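Local coordinates for protein cellulose 1,4-beta-cellobiosidase (Thermobifida fusca, PDB 4JJJ) that probably hydrolyses beta-1,4 linkages of cellulose to release cellobiose, this chain being the family 48 glycoside hydrolase domain of a longer secreted enzyme, at residues Y295-W299 with G325-V329; N224-R228 with W420-R424; Y171-Q176 with T186-S191. The protein carries 1 engineered substitution. One frame throughout, in Å; residues are numbered along the deposited sequence.

Contact 1. Residues Y295-W299 with G325-V329; sequences YLLSW and GYQNV. With BGC (beta-D-glucopyranose), chain D.
Tyr326 lays its phenol ring along the six-membered ring of Trp299 in an offset stack, with centroids 4.6 Å apart and planes only 14° from parallel. The displacement brings the hydroxyl, rather than the phenol ring, over the middle of the indole: Tyr326 OH stands 3.3 Å above the indole plane. Trp299 reaches this place with CG anti to its backbone N (chi1 -164°), which swings the indole toward the tyrosine and turns its pyrrole edge to the sugar. There NE1 donates to O3 of the chain D glucose, 3.0 Å away, and the N-H...O angle of 171° makes the bond nearly straight. A water accepts from Tyr326 OH and donates both to the Trp299 carbonyl O and to the ring oxygen O5 of the same glucose, so the stacked pair holds the sugar directly and through solvent. Trp299 and Tyr326 belong to the glycan-binding pocket of this (alpha/alpha)6 family 48 domain, and the phenol also packs on Asn224, the engineered residue at the predicted nucleophile position. Trp406 meets the indole obliquely and donates to the glucose as well. Farther from the sugar Leu297 takes over: its CD1 rests against backbone, 3.7 Å from Tyr326 O and nearly as close to Asn328 N. The side chain of Asn328 caps the start of helix 329-337 through Ala331 N.

Contact 2. Residues N224-R228 with W420-R424; sequences NADAR and WNMER. Engineered in segment 224-228: Asn224 (natural residue Asp).
Asn224, an engineered replacement of the natural aspartate at the predicted nucleophile position, meets Arg424 and Trp420 with the two ends of its amide. Its OD1 lies 2.8 Å from Arg424 NH2, but the N-H...O angle of 124° makes this a weak hydrogen bond, and the amide and guanidinium planes are nearly perpendicular, at 86°. ND2 of Asn224 approaches the indole obliquely, 3.6 Å from Trp420 CE3. With CG anti to the backbone N, the Asn224 amide extends into the gap between the two helices. One turn later Arg228 brings NH2 over a face of the Trp420 ring, offset toward its rim; CZ is 5.1 Å from the centroid of the six-membered ring, so any cation-pi attraction is weak at most. Its NH2 also stands 3.4 Å from Arg424 NH2, two donors of like charge with no bond between them. Two waters bridge the arginines: one accepts from Arg424 NE and weakly from Arg228 NE, the other from Arg228 NE and weakly from Arg424 NH2. An alanine in place of Trp420 would probably open a gap beside the Asn224 amide and the Arg228 guanidinium and leave both freer to turn. The second shell sets these groups: Arg424 NH1 donates to the carbonyls of Gly325 and Gln327, Arg228 NH1 bonds Ser54 OG, and Trp420 NE1 bonds Glu625 OE2. Trp420 also lines a glycan pocket and touches Glu51, the predicted proton donor. The segments of helices 223-242 and 416-432 run 24° from parallel with axes 12.9 Å apart, a spacing bridged by long side chains, and helix 50-67 packs against both through Tyr55, which touches Arg228 and Trp420.

Contact 3. Residues Y171-Q176 with T186-S191; sequences YINTYQ and TIPHPS. With BGC (beta-D-glucopyranose), chain B; BGC (beta-D-glucopyranose), chain C; BGC (beta-D-glucopyranose), chain D.
Asn173 and His189 form the hydrogen-bonded pair of a short antiparallel bridge: Asn173 N donates to His189 O at 2.9 Å and His189 N returns the bond to Asn173 O at 3.0 Å, both fairly straight. A third backbone bond, Ser191 N to Tyr171 O, is nearly straight at hydrogen, although its donor sits above the carbonyl plane. The imidazole of His189 is gripped at its edge. ND1 donates to Ile187 O at 2.9 Å within the ring plane, NE2 shares a water with Asn173 ND2, and the Asn173 carbonyl O lies over one face. With CG placed between backbone N and carbonyl carbon (chi1 60°), the ring leans across to the 171-176 segment, where CE1 touches Gln176 CG at 3.4 Å. A second water donates to Thr174 O and accepts from Ile187 N, joining the segments where direct backbone pairing has ended. The Asn173 amide uses both ends on the chain B glucose: OD1 accepts from O2 at 2.9 Å, and from Trp148 NE1 too, while ND2 donates to O3 at 2.9 Å. Gln176 NE2 donates to its neighbour's carbonyl, Tyr175 O, and at 167° to O6 of the chain C glucose. Tyr175 packs its ring obliquely between Thr186 CG2 and C3 of the chain D glucose, its hydroxyl bonded to Ala41 O. Strand 189-190 is an outermost strand of the four-stranded antiparallel sheet, next to 170-173, and the end of strand 170-173 (Asn173) with the loop after it (Tyr175, Gln176) lines a glycan-binding site, where neighbouring polar side chains hold successive glucose units.

In the fold
Along the chain contact 3 closes first; contact 1, residues 295-299 with 325-329, then falls between the two segments of contact 2. Contacts 1 and 2 are neighbours, their centres 8 Å apart, and they share Arg424, which probably hydrogen-bonds to carbonyls of the 325-329 segment. Contact 3 lies apart, about 23 and 24 Å from their centres, on the sheet of strands 47-49, 149-151, 170-173 and 189-190. It nevertheless meets contact 1 at the chain D glucose. The three sites thus follow the bound glycan from the sheet-lined stretch to the helices carrying the predicted catalytic position, consistent with a cellulose chain being led toward cleavage.

Contact 1. Residues Y295-W299 with G325-V329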
loop_
_atom_site.group_PDB
_atom_site.type_symbol
_atom_site.label_atom_id
_atom_site.label_comp_id
_atom_site.label_asym_id
_atom_site.label_seq_id
_atom_site.Cartn_x
_atom_site.Cartn_y
_atom_site.Cartn_z
ATOM N N TYR A 295 11.891 7.359 10.806
ATOM C CA TYR A 295 12.681 7.214 9.575
ATOM C C TYR A 295 12.406 5.951 8.826
ATOM O O TYR A 295 13.212 5.578 7.937
ATOM C CB TYR A 295 14.175 7.377 9.868
ATOM C CG TYR A 295 14.548 8.781 10.281
ATOM C CD1 TYR A 295 14.523 9.839 9.392
ATOM C CD2 TYR A 295 14.949 8.994 11.593
ATOM C CE1 TYR A 295 14.936 11.108 9.810
ATOM C CE2 TYR A 295 15.310 10.228 12.033
ATOM C CZ TYR A 295 15.380 11.255 11.141
ATOM O OH TYR A 295 15.762 12.580 11.500
ATOM N N LEU A 296 11.247 5.345 9.027
ATOM C CA LEU A 296 10.791 4.224 8.225
ATOM C C LEU A 296 9.595 4.603 7.395
ATOM O O LEU A 296 8.956 5.657 7.669
ATOM C CB LEU A 296 10.424 3.052 9.147
ATOM C CG LEU A 296 11.564 2.496 9.951
ATOM C CD1 LEU A 296 11.050 1.415 10.895
ATOM C CD2 LEU A 296 12.712 1.945 9.134
ATOM N N LEU A 297 9.270 3.831 6.351
ATOM C CA LEU A 297 8.022 4.033 5.571
ATOM C C LEU A 297 6.878 3.373 6.342
ATOM O O LEU A 297 6.707 2.142 6.243
ATOM C CB LEU A 297 8.108 3.531 4.153
ATOM C CG LEU A 297 9.008 4.394 3.282
ATOM C CD1 LEU A 297 9.352 3.681 2.026
ATOM C CD2 LEU A 297 8.121 5.616 2.800
ATOM N N SER A 298 6.187 4.164 7.175
ATOM C CA SER A 298 5.087 3.654 7.902
ATOM C C SER A 298 3.823 3.379 7.047
ATOM O O SER A 298 3.841 3.577 5.851
ATOM C CB SER A 298 4.764 4.516 9.067
ATOM O OG SER A 298 4.105 5.697 8.602
ATOM N N TRP A 299 2.813 2.835 7.720
ATOM C CA TRP A 299 1.637 2.374 7.006
ATOM C C TRP A 299 0.885 3.470 6.361
ATOM O O TRP A 299 0.215 3.277 5.363
ATOM C CB TRP A 299 0.717 1.666 7.983
ATOM C CG TRP A 299 -0.368 0.797 7.390
ATOM C CD1 TRP A 299 -1.666 1.097 7.203
ATOM C CD2 TRP A 299 -0.222 -0.566 7.023
ATOM N NE1 TRP A 299 -2.363 0.006 6.759
ATOM C CE2 TRP A 299 -1.488 -1.044 6.655
ATOM C CE3 TRP A 299 0.849 -1.437 7.054
ATOM C CZ2 TRP A 299 -1.670 -2.381 6.255
ATOM C CZ3 TRP A 299 0.683 -2.728 6.600
ATOM C CH2 TRP A 299 -0.559 -3.197 6.194
ATOM N N GLY A 325 7.246 -4.979 4.458
ATOM C CA GLY A 325 6.760 -5.056 3.064
ATOM C C GLY A 325 6.620 -3.737 2.396
ATOM O O GLY A 325 6.516 -3.719 1.110
ATOM N N TYR A 326 6.569 -2.652 3.152
ATOM C CA TYR A 326 6.471 -1.280 2.627
ATOM C C TYR A 326 7.816 -0.662 2.328
ATOM O O TYR A 326 7.926 0.315 1.637
ATOM C CB TYR A 326 5.698 -0.327 3.560
ATOM C CG TYR A 326 4.197 -0.516 3.538
ATOM C CD1 TYR A 326 3.582 -1.727 3.366
ATOM C CD2 TYR A 326 3.428 0.602 3.848
ATOM C CE1 TYR A 326 2.210 -1.823 3.392
ATOM C CE2 TYR A 326 2.037 0.542 3.840
ATOM C CZ TYR A 326 1.448 -0.639 3.618
ATOM O OH TYR A 326 0.071 -0.693 3.582
ATOM N N GLN A 327 8.885 -1.180 2.966
ATOM C CA GLN A 327 10.126 -0.436 2.867
ATOM C C GLN A 327 10.662 -0.443 1.452
ATOM O O GLN A 327 10.433 -1.412 0.721
ATOM C CB GLN A 327 11.195 -0.955 3.845
ATOM C CG GLN A 327 10.692 -1.143 5.301
ATOM C CD GLN A 327 9.996 0.131 5.819
ATOM O OE1 GLN A 327 8.765 0.038 6.179
ATOM N NE2 GLN A 327 10.570 1.209 5.736
ATOM N N ASN A 328 11.404 0.593 1.119
ATOM C CA ASN A 328 11.842 0.725 -0.251
ATOM C C ASN A 328 13.208 1.333 -0.256
ATOM O O ASN A 328 13.375 2.547 -0.392
ATOM C CB ASN A 328 10.855 1.540 -1.085
ATOM C CG ASN A 328 11.045 1.333 -2.551
ATOM O OD1 ASN A 328 12.168 1.231 -3.033
ATOM N ND2 ASN A 328 9.933 1.214 -3.295
ATOM N N VAL A 329 14.167 0.418 -0.138
ATOM C CA VAL A 329 15.534 0.884 -0.006
ATOM C C VAL A 329 16.026 1.470 -1.342
ATOM O O VAL A 329 17.006 2.258 -1.351
ATOM C CB VAL A 329 16.426 -0.227 0.475
ATOM C CG1 VAL A 329 16.023 -0.574 1.915
ATOM C CG2 VAL A 329 16.546 -1.410 -0.465
HETATM C C2 BGC D . -4.189 -0.358 3.669
HETATM C C3 BGC D . -5.213 0.415 4.500
HETATM C C4 BGC D . -4.802 1.850 4.562
HETATM C C5 BGC D . -4.590 2.495 3.219
HETATM C C6 BGC D . -4.136 3.949 3.276
HETATM C C1 BGC D . -3.960 0.401 2.393
HETATM O O1 BGC D . -2.932 -0.253 1.632
HETATM O O2 BGC D . -4.576 -1.724 3.403
HETATM O O3 BGC D . -5.178 -0.160 5.831
HETATM O O4 BGC D . -6.014 2.490 5.097
HETATM O O5 BGC D . -3.562 1.745 2.551
HETATM O O6 BGC D . -2.923 4.023 4.080
HETATM O O HOH W 1 -0.932 1.749 3.431
#

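Contact 2. Residues N224-R228 with W420-R424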
loop_
_atom_site.group_PDB
_atom_site.type_symbol
_atom_site.label_atom_id
_atom_site.label_comp_id
_atom_site.label_asym_id
_atom_site.label_seq_id
_atom_site.Cartn_x
_atom_site.Cartn_y
_atom_site.Cartn_z
ATOM N N ASN A 224 3.613 2.741 0.613
ATOM C CA ASN A 224 4.131 1.645 -0.245
ATOM C C ASN A 224 4.038 2.070 -1.724
ATOM O O ASN A 224 4.969 1.846 -2.513
ATOM C CB ASN A 224 3.358 0.346 -0.038
ATOM C CG ASN A 224 4.092 -0.917 -0.483
ATOM O OD1 ASN A 224 5.240 -0.974 -0.702
ATOM N ND2 ASN A 224 3.299 -1.974 -0.500
ATOM N N ALA A 225 2.903 2.703 -2.082
ATOM C CA ALA A 225 2.624 3.166 -3.471
ATOM C C ALA A 225 3.406 4.423 -3.821
ATOM O O ALA A 225 3.989 4.401 -4.918
ATOM C CB ALA A 225 1.120 3.358 -3.688
ATOM N N ASP A 226 3.445 5.435 -2.962
ATOM C CA ASP A 226 4.158 6.652 -3.364
ATOM C C ASP A 226 5.665 6.353 -3.431
ATOM O O ASP A 226 6.296 6.824 -4.343
ATOM C CB ASP A 226 3.829 7.855 -2.424
ATOM C CG ASP A 226 2.506 8.454 -2.686
ATOM O OD1 ASP A 226 1.552 7.750 -3.018
ATOM O OD2 ASP A 226 2.332 9.636 -2.437
ATOM N N ALA A 227 6.180 5.466 -2.609
ATOM C CA ALA A 227 7.603 5.118 -2.679
ATOM C C ALA A 227 7.838 4.357 -3.969
ATOM O O ALA A 227 8.864 4.499 -4.640
ATOM C CB ALA A 227 8.033 4.266 -1.468
ATOM N N ARG A 228 6.938 3.430 -4.332
ATOM C CA ARG A 228 7.087 2.728 -5.630
ATOM C C ARG A 228 7.116 3.723 -6.812
ATOM O O ARG A 228 7.850 3.542 -7.725
ATOM C CB ARG A 228 5.914 1.772 -5.841
ATOM C CG ARG A 228 6.066 0.854 -7.013
ATOM C CD ARG A 228 4.940 -0.133 -7.181
ATOM N NE ARG A 228 4.796 -1.074 -6.013
ATOM C CZ ARG A 228 3.802 -1.011 -5.104
ATOM N NH1 ARG A 228 2.855 -0.101 -5.135
ATOM N NH2 ARG A 228 3.754 -1.924 -4.182
ATOM N N TRP A 420 7.703 -8.113 -2.562
ATOM C CA TRP A 420 7.623 -6.674 -2.860
ATOM C C TRP A 420 8.826 -5.931 -2.222
ATOM O O TRP A 420 9.510 -5.094 -2.878
ATOM C CB TRP A 420 6.331 -6.094 -2.452
ATOM C CG TRP A 420 5.201 -6.320 -3.355
ATOM C CD1 TRP A 420 5.224 -6.822 -4.601
ATOM C CD2 TRP A 420 3.844 -5.881 -3.127
ATOM N NE1 TRP A 420 3.973 -6.796 -5.131
ATOM C CE2 TRP A 420 3.109 -6.189 -4.270
ATOM C CE3 TRP A 420 3.220 -5.242 -2.052
ATOM C CZ2 TRP A 420 1.774 -5.870 -4.402
ATOM C CZ3 TRP A 420 1.863 -4.912 -2.168
ATOM C CH2 TRP A 420 1.164 -5.218 -3.328
ATOM N N ASN A 421 9.119 -6.254 -0.943
ATOM C CA ASN A 421 10.296 -5.664 -0.294
ATOM C C ASN A 421 11.592 -6.167 -0.897
ATOM O O ASN A 421 12.468 -5.373 -1.328
ATOM C CB ASN A 421 10.248 -5.923 1.186
ATOM C CG ASN A 421 11.588 -5.734 1.825
ATOM O OD1 ASN A 421 12.195 -4.745 1.621
ATOM N ND2 ASN A 421 11.898 -6.595 2.805
ATOM N N MET A 422 11.696 -7.462 -1.042
ATOM C CA MET A 422 12.938 -8.081 -1.441
ATOM C C MET A 422 13.348 -7.671 -2.818
ATOM O O MET A 422 14.527 -7.513 -3.063
ATOM C CB MET A 422 13.010 -9.607 -1.296
ATOM C CG MET A 422 14.418 -10.156 -1.084
ATOM S SD MET A 422 15.376 -9.460 0.277
ATOM C CE MET A 422 14.308 -9.743 1.688
ATOM N N GLU A 423 12.374 -7.530 -3.715
ATOM C CA GLU A 423 12.721 -7.054 -5.113
ATOM C C GLU A 423 13.441 -5.685 -5.079
ATOM O O GLU A 423 14.393 -5.485 -5.825
ATOM C CB GLU A 423 11.498 -6.922 -5.985
ATOM C CG GLU A 423 11.853 -6.787 -7.462
ATOM C CD GLU A 423 10.664 -6.564 -8.337
ATOM O OE1 GLU A 423 9.697 -7.345 -8.198
ATOM O OE2 GLU A 423 10.766 -5.650 -9.142
ATOM N N ARG A 424 13.035 -4.840 -4.140
ATOM C CA ARG A 424 13.625 -3.532 -4.076
ATOM C C ARG A 424 15.074 -3.661 -3.495
ATOM O O ARG A 424 15.982 -2.971 -3.948
ATOM C CB ARG A 424 12.812 -2.622 -3.184
ATOM C CG ARG A 424 11.355 -2.391 -3.657
ATOM C CD ARG A 424 10.481 -2.097 -2.466
ATOM N NE ARG A 424 9.099 -2.021 -2.881
ATOM C CZ ARG A 424 8.027 -2.205 -2.102
ATOM N NH1 ARG A 424 8.201 -2.419 -0.849
ATOM N NH2 ARG A 424 6.796 -2.254 -2.665
HETATM O O HOH W 2 7.975 -1.619 -5.557
HETATM O O HOH W 3 5.694 -3.760 -5.391
#

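Contact 3. Residues Y171-Q176 with T186-S191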
loop_
_atom_site.group_PDB
_atom_site.type_symbol
_atom_site.label_atom_id
_atom_site.label_comp_id
_atom_site.label_asym_id
_atom_site.label_seq_id
_atom_site.Cartn_x
_atom_site.Cartn_y
_atom_site.Cartn_z
ATOM N N TYR A 171 -13.275 10.244 -4.494
ATOM C CA TYR A 171 -12.324 9.971 -3.378
ATOM C C TYR A 171 -13.083 9.374 -2.267
ATOM O O TYR A 171 -14.006 9.992 -1.733
ATOM C CB TYR A 171 -11.672 11.314 -2.938
ATOM C CG TYR A 171 -10.628 11.865 -3.840
ATOM C CD1 TYR A 171 -10.950 12.781 -4.874
ATOM C CD2 TYR A 171 -9.274 11.573 -3.677
ATOM C CE1 TYR A 171 -9.937 13.319 -5.695
ATOM C CE2 TYR A 171 -8.285 12.095 -4.488
ATOM C CZ TYR A 171 -8.608 12.989 -5.509
ATOM O OH TYR A 171 -7.594 13.541 -6.310
ATOM N N ILE A 172 -12.735 8.147 -1.837
ATOM C CA ILE A 172 -13.440 7.453 -0.827
ATOM C C ILE A 172 -12.448 6.820 0.158
ATOM O O ILE A 172 -11.237 6.755 -0.112
ATOM C CB ILE A 172 -14.316 6.307 -1.435
ATOM C CG1 ILE A 172 -13.569 5.378 -2.366
ATOM C CG2 ILE A 172 -15.463 6.981 -2.215
ATOM C CD1 ILE A 172 -14.301 4.049 -2.512
ATOM N N ASN A 173 -12.940 6.312 1.264
ATOM C CA ASN A 173 -12.121 5.593 2.216
ATOM C C ASN A 173 -12.981 4.547 2.876
ATOM O O ASN A 173 -14.223 4.549 2.718
ATOM C CB ASN A 173 -11.440 6.556 3.199
ATOM C CG ASN A 173 -10.320 5.972 3.957
ATOM O OD1 ASN A 173 -9.725 4.959 3.631
ATOM N ND2 ASN A 173 -9.991 6.671 5.048
ATOM N N THR A 174 -12.336 3.594 3.499
ATOM C CA THR A 174 -12.995 2.445 4.131
ATOM C C THR A 174 -12.408 2.278 5.553
ATOM O O THR A 174 -13.053 2.659 6.521
ATOM C CB THR A 174 -12.841 1.205 3.300
ATOM O OG1 THR A 174 -11.416 0.973 3.094
ATOM C CG2 THR A 174 -13.566 1.304 1.938
ATOM N N TYR A 175 -11.201 1.746 5.699
ATOM C CA TYR A 175 -10.648 1.508 7.037
ATOM C C TYR A 175 -10.622 2.737 7.890
ATOM O O TYR A 175 -10.062 3.771 7.520
ATOM C CB TYR A 175 -9.213 0.921 6.873
ATOM C CG TYR A 175 -9.176 -0.275 5.998
ATOM C CD1 TYR A 175 -9.565 -1.477 6.455
ATOM C CD2 TYR A 175 -8.736 -0.146 4.704
ATOM C CE1 TYR A 175 -9.659 -2.585 5.598
ATOM C CE2 TYR A 175 -8.787 -1.216 3.814
ATOM C CZ TYR A 175 -9.187 -2.439 4.266
ATOM O OH TYR A 175 -9.238 -3.600 3.509
ATOM N N GLN A 176 -11.193 2.548 9.092
ATOM C CA GLN A 176 -11.284 3.591 10.101
ATOM C C GLN A 176 -11.245 3.082 11.553
ATOM O O GLN A 176 -10.974 3.898 12.479
ATOM C CB GLN A 176 -12.541 4.487 10.043
ATOM C CG GLN A 176 -12.762 5.295 8.832
ATOM C CD GLN A 176 -11.941 6.559 8.838
ATOM O OE1 GLN A 176 -12.325 7.618 9.457
ATOM N NE2 GLN A 176 -10.804 6.509 8.192
ATOM N N THR A 186 -15.771 -2.754 7.163
ATOM C CA THR A 186 -15.719 -1.304 7.031
ATOM C C THR A 186 -17.086 -0.775 6.554
ATOM O O THR A 186 -17.923 -1.519 6.022
ATOM C CB THR A 186 -14.717 -0.895 5.918
ATOM O OG1 THR A 186 -15.179 -1.544 4.675
ATOM C CG2 THR A 186 -13.307 -1.370 6.307
ATOM N N ILE A 187 -17.271 0.517 6.713
ATOM C CA ILE A 187 -18.399 1.256 6.137
ATOM C C ILE A 187 -17.742 2.276 5.154
ATOM O O ILE A 187 -17.170 3.298 5.552
ATOM C CB ILE A 187 -19.283 1.947 7.214
ATOM C CG1 ILE A 187 -19.821 0.885 8.172
ATOM C CG2 ILE A 187 -20.316 2.793 6.505
ATOM C CD1 ILE A 187 -20.377 1.484 9.428
ATOM N N PRO A 188 -17.804 1.952 3.817
ATOM C CA PRO A 188 -17.276 2.876 2.848
ATOM C C PRO A 188 -17.945 4.249 2.933
ATOM O O PRO A 188 -19.159 4.329 3.073
ATOM C CB PRO A 188 -17.463 2.186 1.476
ATOM C CG PRO A 188 -17.591 0.720 1.869
ATOM C CD PRO A 188 -18.421 0.771 3.183
ATOM N N HIS A 189 -17.127 5.241 2.760
ATOM C CA HIS A 189 -17.541 6.628 2.952
ATOM C C HIS A 189 -16.762 7.609 2.095
ATOM O O HIS A 189 -15.656 7.333 1.575
ATOM C CB HIS A 189 -17.440 6.971 4.435
ATOM C CG HIS A 189 -16.069 6.828 5.002
ATOM N ND1 HIS A 189 -15.544 5.639 5.467
ATOM C CD2 HIS A 189 -15.082 7.720 5.079
ATOM C CE1 HIS A 189 -14.297 5.828 5.861
ATOM N NE2 HIS A 189 -13.994 7.085 5.666
ATOM N N PRO A 190 -17.342 8.808 1.894
ATOM C CA PRO A 190 -16.664 9.798 1.041
ATOM C C PRO A 190 -15.506 10.474 1.836
ATOM O O PRO A 190 -15.638 10.825 3.053
ATOM C CB PRO A 190 -17.733 10.864 0.817
ATOM C CG PRO A 190 -18.628 10.743 1.996
ATOM C CD PRO A 190 -18.668 9.300 2.375
ATOM N N SER A 191 -14.382 10.680 1.161
ATOM C CA SER A 191 -13.305 11.464 1.749
ATOM C C SER A 191 -13.713 12.943 2.063
ATOM O O SER A 191 -13.227 13.571 2.996
ATOM C CB SER A 191 -12.107 11.485 0.809
ATOM O OG SER A 191 -11.697 10.132 0.641
HETATM C C2 BGC B . -6.995 4.536 6.032
HETATM C C3 BGC B . -6.810 5.525 7.125
HETATM C C4 BGC B . -6.618 4.871 8.504
HETATM C C5 BGC B . -5.510 3.804 8.314
HETATM C C6 BGC B . -5.240 3.147 9.661
HETATM C C1 BGC B . -5.849 3.538 6.054
HETATM O O2 BGC B . -7.099 5.178 4.786
HETATM O O3 BGC B . -7.903 6.369 7.069
HETATM O O4 BGC B . -6.088 5.823 9.466
HETATM O O5 BGC B . -5.802 2.854 7.293
HETATM O O6 BGC B . -6.322 2.224 9.905
HETATM C C2 BGC C . -6.291 7.148 11.395
HETATM C C3 BGC C . -7.170 8.139 12.129
HETATM C C4 BGC C . -7.703 9.229 11.216
HETATM C C5 BGC C . -8.304 8.656 9.959
HETATM C C6 BGC C . -8.688 9.633 8.912
HETATM C C1 BGC C . -7.051 6.635 10.147
HETATM O O2 BGC C . -5.861 6.066 12.212
HETATM O O3 BGC C . -6.425 8.733 13.226
HETATM O O4 BGC C . -8.755 9.895 11.994
HETATM O O5 BGC C . -7.368 7.738 9.314
HETATM O O6 BGC C . -9.342 9.014 7.820
HETATM C C2 BGC D . -4.189 -0.358 3.669
HETATM C C3 BGC D . -5.213 0.415 4.500
HETATM C C4 BGC D . -4.802 1.850 4.562
HETATM C C5 BGC D . -4.590 2.495 3.219
HETATM C C6 BGC D . -4.136 3.949 3.276
HETATM C C1 BGC D . -3.960 0.401 2.393
HETATM O O1 BGC D . -2.932 -0.253 1.632
HETATM O O2 BGC D . -4.576 -1.724 3.403
HETATM O O3 BGC D . -5.178 -0.160 5.831
HETATM O O4 BGC D . -6.014 2.490 5.097
HETATM O O5 BGC D . -3.562 1.745 2.551
HETATM O O6 BGC D . -2.923 4.023 4.080
HETATM O O HOH W 4 -11.851 8.824 5.807
HETATM O O HOH W 5 -15.173 1.759 8.206
#